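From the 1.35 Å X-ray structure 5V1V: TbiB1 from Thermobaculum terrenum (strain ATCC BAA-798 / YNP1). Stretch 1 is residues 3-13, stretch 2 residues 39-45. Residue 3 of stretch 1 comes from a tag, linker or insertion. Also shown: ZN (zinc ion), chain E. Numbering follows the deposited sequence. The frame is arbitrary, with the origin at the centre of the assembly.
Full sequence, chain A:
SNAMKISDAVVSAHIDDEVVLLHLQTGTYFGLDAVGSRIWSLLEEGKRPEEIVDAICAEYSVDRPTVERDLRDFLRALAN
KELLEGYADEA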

ATOM      1  N   ALA A   3      10.586  -6.866 -10.216  1.00 24.17           N
ATOM      2  CA  ALA A   3      10.690  -7.085  -8.768  1.00 21.61           C
ATOM      3  C   ALA A   3      10.612  -5.787  -7.962  1.00 19.25           C
ATOM      4  O   ALA A   3      11.195  -4.771  -8.345  1.00 20.42           O
ATOM      5  N   MET A   4       9.880  -5.819  -6.854  1.00 18.76           N
ATOM      6  CA  MET A   4       9.708  -4.623  -6.022  1.00 17.99           C
ATOM      7  C   MET A   4       9.616  -4.971  -4.538  1.00 15.41           C
ATOM      8  O   MET A   4       9.409  -6.132  -4.174  1.00 18.55           O
ATOM      9  N   LYS A   5       9.788  -3.966  -3.680  1.00 15.18           N
ATOM     10  CA  LYS A   5       9.682  -4.159  -2.235  1.00 15.05           C
ATOM     11  C   LYS A   5       9.427  -2.851  -1.496  1.00 13.59           C
ATOM     12  O   LYS A   5       9.747  -1.781  -1.983  1.00 13.19           O
ATOM     13  N   ILE A   6       8.875  -2.952  -0.292  1.00 11.74           N
ATOM     14  CA  ILE A   6       8.803  -1.813   0.617  1.00 12.81           C
ATOM     15  C   ILE A   6      10.210  -1.260   0.887  1.00 12.65           C
ATOM     16  O   ILE A   6      11.177  -2.023   1.029  1.00 13.55           O
ATOM     17  N   SER A   7      10.334   0.067   0.933  1.00 12.37           N
ATOM     18  CA  SER A   7      11.610   0.688   1.251  1.00 12.38           C
ATOM     19  C   SER A   7      12.122   0.225   2.615  1.00 12.82           C
ATOM     20  O   SER A   7      11.354   0.151   3.587  1.00 12.59           O
ATOM     21  N   ASP A   8      13.431  -0.029   2.690  1.00 13.31           N
ATOM     22  CA  ASP A   8      14.070  -0.404   3.950  1.00 14.79           C
ATOM     23  C   ASP A   8      14.050   0.726   4.977  1.00 15.78           C
ATOM     24  O   ASP A   8      14.342   0.503   6.150  1.00 19.79           O
ATOM     25  N   ALA A   9      13.710   1.935   4.539  1.00 13.89           N
ATOM     26  CA  ALA A   9      13.646   3.095   5.427  1.00 14.59           C
ATOM     27  C   ALA A   9      12.286   3.303   6.098  1.00 13.35           C
ATOM     28  O   ALA A   9      12.117   4.223   6.889  1.00 13.98           O
ATOM     29  N   VAL A  10      11.329   2.432   5.797  1.00 12.04           N
ATOM     30  CA  VAL A  10       9.956   2.592   6.276  1.00 12.50           C
ATOM     31  C   VAL A  10       9.668   1.717   7.494  1.00 13.59           C
ATOM     32  O   VAL A  10       9.966   0.516   7.500  1.00 15.88           O
ATOM     33  N   VAL A  11       9.112   2.351   8.525  1.00 13.27           N
ATOM     34  CA  VAL A  11       8.584   1.671   9.704  1.00 13.71           C
ATOM     35  C   VAL A  11       7.050   1.610   9.580  1.00 13.06           C
ATOM     36  O   VAL A  11       6.420   2.616   9.252  1.00 13.99           O
ATOM     37  N   SER A  12       6.461   0.443   9.840  1.00 12.43           N
ATOM     38  CA  SER A  12       5.007   0.268   9.772  1.00 13.42           C
ATOM     39  C   SER A  12       4.446  -0.002  11.158  1.00 14.76           C
ATOM     40  O   SER A  12       4.944  -0.867  11.880  1.00 17.89           O
ATOM     41  N   ALA A  13       3.399   0.737  11.516  1.00 14.31           N
ATOM     42  CA  ALA A  13       2.752   0.613  12.818  1.00 14.62           C
ATOM     43  C   ALA A  13       1.270   0.319  12.598  1.00 15.51           C
ATOM     44  O   ALA A  13       0.511   1.210  12.235  1.00 16.15           O
ATOM     45  N   ILE A  39      -3.345  -4.159   1.065  1.00 13.02           N
ATOM     46  CA  ILE A  39      -2.290  -4.168   0.055  1.00 11.79           C
ATOM     47  C   ILE A  39      -0.916  -4.018   0.716  1.00 11.66           C
ATOM     48  O   ILE A  39       0.011  -4.752   0.377  1.00 12.45           O
ATOM     49  N   TRP A  40      -0.786  -3.091   1.668  1.00 11.25           N
ATOM     50  CA  TRP A  40       0.490  -2.917   2.345  1.00 11.36           C
ATOM     51  C   TRP A  40       0.934  -4.203   3.041  1.00 12.48           C
ATOM     52  O   TRP A  40       2.089  -4.618   2.933  1.00 13.19           O
ATOM     53  N   SER A  41      -0.000  -4.855   3.726  1.00 13.19           N
ATOM     54  CA  SER A  41       0.313  -6.106   4.409  1.00 14.28           C
ATOM     55  C   SER A  41       0.810  -7.183   3.443  1.00 14.58           C
ATOM     56  O   SER A  41       1.741  -7.937   3.758  1.00 16.63           O
ATOM     57  N   LEU A  42       0.207  -7.239   2.258  1.00 13.72           N
ATOM     58  CA  LEU A  42       0.640  -8.179   1.227  1.00 13.72           C
ATOM     59  C   LEU A  42       2.026  -7.820   0.678  1.00 14.17           C
ATOM     60  O   LEU A  42       2.849  -8.700   0.434  1.00 14.44           O
ATOM     61  N   LEU A  43       2.284  -6.523   0.490  1.00 13.71           N
ATOM     62  CA  LEU A  43       3.626  -6.075   0.104  1.00 13.76           C
ATOM     63  C   LEU A  43       4.664  -6.463   1.164  1.00 14.68           C
ATOM     64  O   LEU A  43       5.779  -6.877   0.835  1.00 15.64           O
ATOM     65  N   GLU A  44       4.299  -6.327   2.436  1.00 14.60           N
ATOM     66  CA  GLU A  44       5.184  -6.727   3.532  1.00 16.34           C
ATOM     67  C   GLU A  44       5.591  -8.196   3.441  1.00 18.18           C
ATOM     68  O   GLU A  44       6.705  -8.560   3.831  1.00 20.82           O
ATOM     69  N   GLU A  45       4.687  -9.018   2.913  1.00 18.61           N
ATOM     70  CA  GLU A  45       4.916 -10.456   2.727  1.00 19.33           C
ATOM     71  C   GLU A  45       5.681 -10.778   1.439  1.00 19.77           C
ATOM     72  O   GLU A  45       5.969 -11.948   1.157  1.00 22.76           O
TER

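Packing of the N-terminal stretch of TbiB1 (residues 3-13) against the stretch of residues 39-45, helical from 39 to 44. The two stretches bury 346 Å² between them, both sides summed, and their backbones come closest where the CA atoms of Ile6 and Leu43 lie 6.7 Å apart. Ile6 is the centre of the contact and has the largest covered area, 93 Å². Its CA-to-CB bond points toward the helix, and the m,t rotamer (chi1 -67°, chi2 166°) extends CG1 and CD1 across the helix surface. Ile6 CD1 sits over one face of the Trp40 indole, 3.8 Å from the centroid of the six-membered ring and 20° off the ring normal, a CH-pi contact. The same methyl meets the helix further along: Ile6 CD1 is 3.9 Å from Leu43 CB and 3.3 Å from Glu44 CG. The other branch also reaches the indole, with Ile6 CG2 3.6 Å from Trp40 CZ2.

Trp40 starts from a CA-to-CB bond that points sideways. Its t chi1 (-174°) and chi2 of -98° carry the ring toward the strand segments, so that the indole is used on more than one side. Val10, chi1 t (177°), points toward the helix and places Val10 CG1 3.8 Å from Trp40 CZ2, an apolar contact oblique to the ring. At the ring edge, near its plane, the indole nitrogen finds a polar partner: Trp40 NE1 donates a hydrogen bond to Ser12 OG at 2.8 Å, with an N-H...O angle of 145°. Ser12 points toward the helix, and its m rotamer (-56°) brings OG to this site; Ser12 OG also lies 3.2 Å from Glu44 OE2. Between Val10 and Ser12, Val11 points away, as the alternation of a strand requires, and Ala13 does the same.

Leu43 points toward stretch 1 in the m,t rotamer (-71°, 167°). Its CD2 meets the end of Met4, with Met4 CE 3.3 Å from Leu43 CD2. Met4 CB points sideways, but a p,t,t chain (63°, -179°, -154°) brings the terminal methyl to the leucine. Water 1 bridges the backbones, accepting from Ile6 N at 3.0 Å and donating to Leu43 O at 2.8 Å.

Glu44 also leaves the helix sideways; chi1 m (-71°) and chi2 t (179°) extend it past Ile6, and chi3 of -51° sets the carboxylate. Glu44 OE1 binds the zinc ion ZN at 1.9 Å; water 2 lies 1.9 Å from ZN, and a further ligand comes from elsewhere in the structure.

Lys5 points away from the helix, and its p,t start leads to a salt bridge within its own stretch, Lys5 NZ to Asp8 OD2 at 3.0 Å. Asp8 lies in the type I turn from Ser7 to Val10. The t rotamer of Ser7 (166°) lets Ser7 OG accept from Ala9 N at 3.0 Å, while Val10 N donates to Ser7 O at 3.2 Å, closing the turn.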

ATOM      1  CB  ALA A   3      11.973  -7.836  -8.446  1.00 22.03           C
ATOM      2  CB  MET A   4       8.482  -3.812  -6.476  1.00 19.91           C
ATOM      3  CG  MET A   4       7.160  -4.543  -6.344  1.00 21.44           C
ATOM      4  SD  MET A   4       5.731  -3.596  -6.897  1.00 24.27           S
ATOM      5  CE  MET A   4       4.463  -4.369  -5.906  1.00 28.95           C
ATOM      6  CB  LYS A   5      10.950  -4.805  -1.676  1.00 16.69           C
ATOM      7  CG  LYS A   5      12.176  -3.911  -1.651  1.00 16.60           C
ATOM      8  CD  LYS A   5      13.322  -4.643  -0.976  1.00 20.55           C
ATOM      9  CE  LYS A   5      14.142  -3.685  -0.144  1.00 22.04           C
ATOM     10  NZ  LYS A   5      15.405  -4.340   0.272  1.00 19.23           N
ATOM     11  CB  ILE A   6       8.104  -2.217   1.928  1.00 14.08           C
ATOM     12  CG1 ILE A   6       6.634  -2.522   1.629  1.00 14.68           C
ATOM     13  CG2 ILE A   6       8.296  -1.160   3.019  1.00 15.31           C
ATOM     14  CD1 ILE A   6       5.953  -3.245   2.757  1.00 16.29           C
ATOM     15  CB  SER A   7      11.483   2.210   1.248  1.00 14.18           C
ATOM     16  OG  SER A   7      12.600   2.824   1.862  1.00 16.50           O
ATOM     17  CB  ASP A   8      15.515  -0.857   3.706  1.00 18.25           C
ATOM     18  CG  ASP A   8      15.600  -2.202   3.015  1.00 21.64           C
ATOM     19  OD1 ASP A   8      14.723  -3.061   3.248  1.00 24.16           O
ATOM     20  OD2 ASP A   8      16.556  -2.395   2.236  1.00 26.99           O
ATOM     21  CB  ALA A   9      14.069   4.353   4.683  1.00 15.49           C
ATOM     22  CB  VAL A  10       8.934   2.316   5.147  1.00 12.47           C
ATOM     23  CG1 VAL A  10       7.508   2.399   5.665  1.00 13.57           C
ATOM     24  CG2 VAL A  10       9.110   3.325   4.029  1.00 13.99           C
ATOM     25  CB  VAL A  11       8.980   2.429  10.999  1.00 15.83           C
ATOM     26  CG1 VAL A  11       8.356   1.787  12.227  1.00 19.34           C
ATOM     27  CG2 VAL A  11      10.497   2.488  11.163  1.00 18.17           C
ATOM     28  CB  SER A  12       4.631  -0.898   8.853  1.00 17.68           C
ATOM     29  OG  SER A  12       5.165  -0.737   7.563  1.00 19.23           O
ATOM     30  CB  ALA A  13       2.923   1.904  13.610  1.00 17.23           C
ATOM     31  CB  ILE A  39      -2.522  -3.096  -1.025  1.00 11.95           C
ATOM     32  CG1 ILE A  39      -3.768  -3.463  -1.836  1.00 12.58           C
ATOM     33  CG2 ILE A  39      -1.290  -2.982  -1.921  1.00 12.06           C
ATOM     34  CD1 ILE A  39      -4.323  -2.305  -2.637  1.00 13.79           C
ATOM     35  CB  TRP A  40       0.405  -1.760   3.329  1.00 12.11           C
ATOM     36  CG  TRP A  40       1.732  -1.437   3.942  1.00 11.89           C
ATOM     37  CD1 TRP A  40       2.186  -1.847   5.165  1.00 12.37           C
ATOM     38  CD2 TRP A  40       2.796  -0.675   3.349  1.00 11.03           C
ATOM     39  NE1 TRP A  40       3.461  -1.379   5.371  1.00 12.05           N
ATOM     40  CE2 TRP A  40       3.855  -0.648   4.282  1.00 12.14           C
ATOM     41  CE3 TRP A  40       2.951   0.008   2.135  1.00 10.81           C
ATOM     42  CZ2 TRP A  40       5.058   0.021   4.042  1.00 12.43           C
ATOM     43  CZ3 TRP A  40       4.157   0.679   1.894  1.00 11.86           C
ATOM     44  CH2 TRP A  40       5.192   0.677   2.848  1.00 11.44           C
ATOM     45  CB  SER A  41      -0.888  -6.606   5.204  1.00 16.73           C
ATOM     46  OG  SER A  41      -1.191  -5.714   6.259  1.00 22.18           O
ATOM     47  CB  LEU A  42      -0.398  -8.258   0.103  1.00 14.30           C
ATOM     48  CG  LEU A  42      -1.738  -8.894   0.504  1.00 14.97           C
ATOM     49  CD1 LEU A  42      -2.876  -8.426  -0.392  1.00 14.88           C
ATOM     50  CD2 LEU A  42      -1.640 -10.411   0.510  1.00 16.83           C
ATOM     51  CB  LEU A  43       3.662  -4.566  -0.141  1.00 13.46           C
ATOM     52  CG  LEU A  43       2.945  -4.069  -1.394  1.00 13.61           C
ATOM     53  CD1 LEU A  43       2.795  -2.559  -1.303  1.00 14.40           C
ATOM     54  CD2 LEU A  43       3.664  -4.469  -2.674  1.00 15.28           C
ATOM     55  CB  GLU A  44       4.537  -6.429   4.884  1.00 17.68           C
ATOM     56  CG  GLU A  44       4.460  -4.946   5.193  1.00 19.16           C
ATOM     57  CD  GLU A  44       3.791  -4.640   6.514  1.00 20.86           C
ATOM     58  OE1 GLU A  44       2.677  -5.138   6.759  1.00 20.41           O
ATOM     59  OE2 GLU A  44       4.371  -3.870   7.302  1.00 24.85           O
ATOM     60  CB  GLU A  45       3.583 -11.217   2.730  1.00 21.06           C
ATOM     61  CG  GLU A  45       2.846 -11.197   4.058  1.00 25.00           C
ATOM     62  CD  GLU A  45       1.367 -11.506   3.912  1.00 30.97           C
ATOM     63  OE1 GLU A  45       0.934 -11.909   2.811  1.00 34.96           O
ATOM     64  OE2 GLU A  45       0.629 -11.339   4.903  1.00 35.81           O
TER
HETATM   65 ZN    ZN E 101       2.247  -5.268   8.654  1.00 28.80          ZN
HETATM   66  O   HOH W   1       8.268  -5.733   0.517  1.00 22.70           O
HETATM   67  O   HOH W   2       1.380  -7.001   8.446  1.00 28.79           O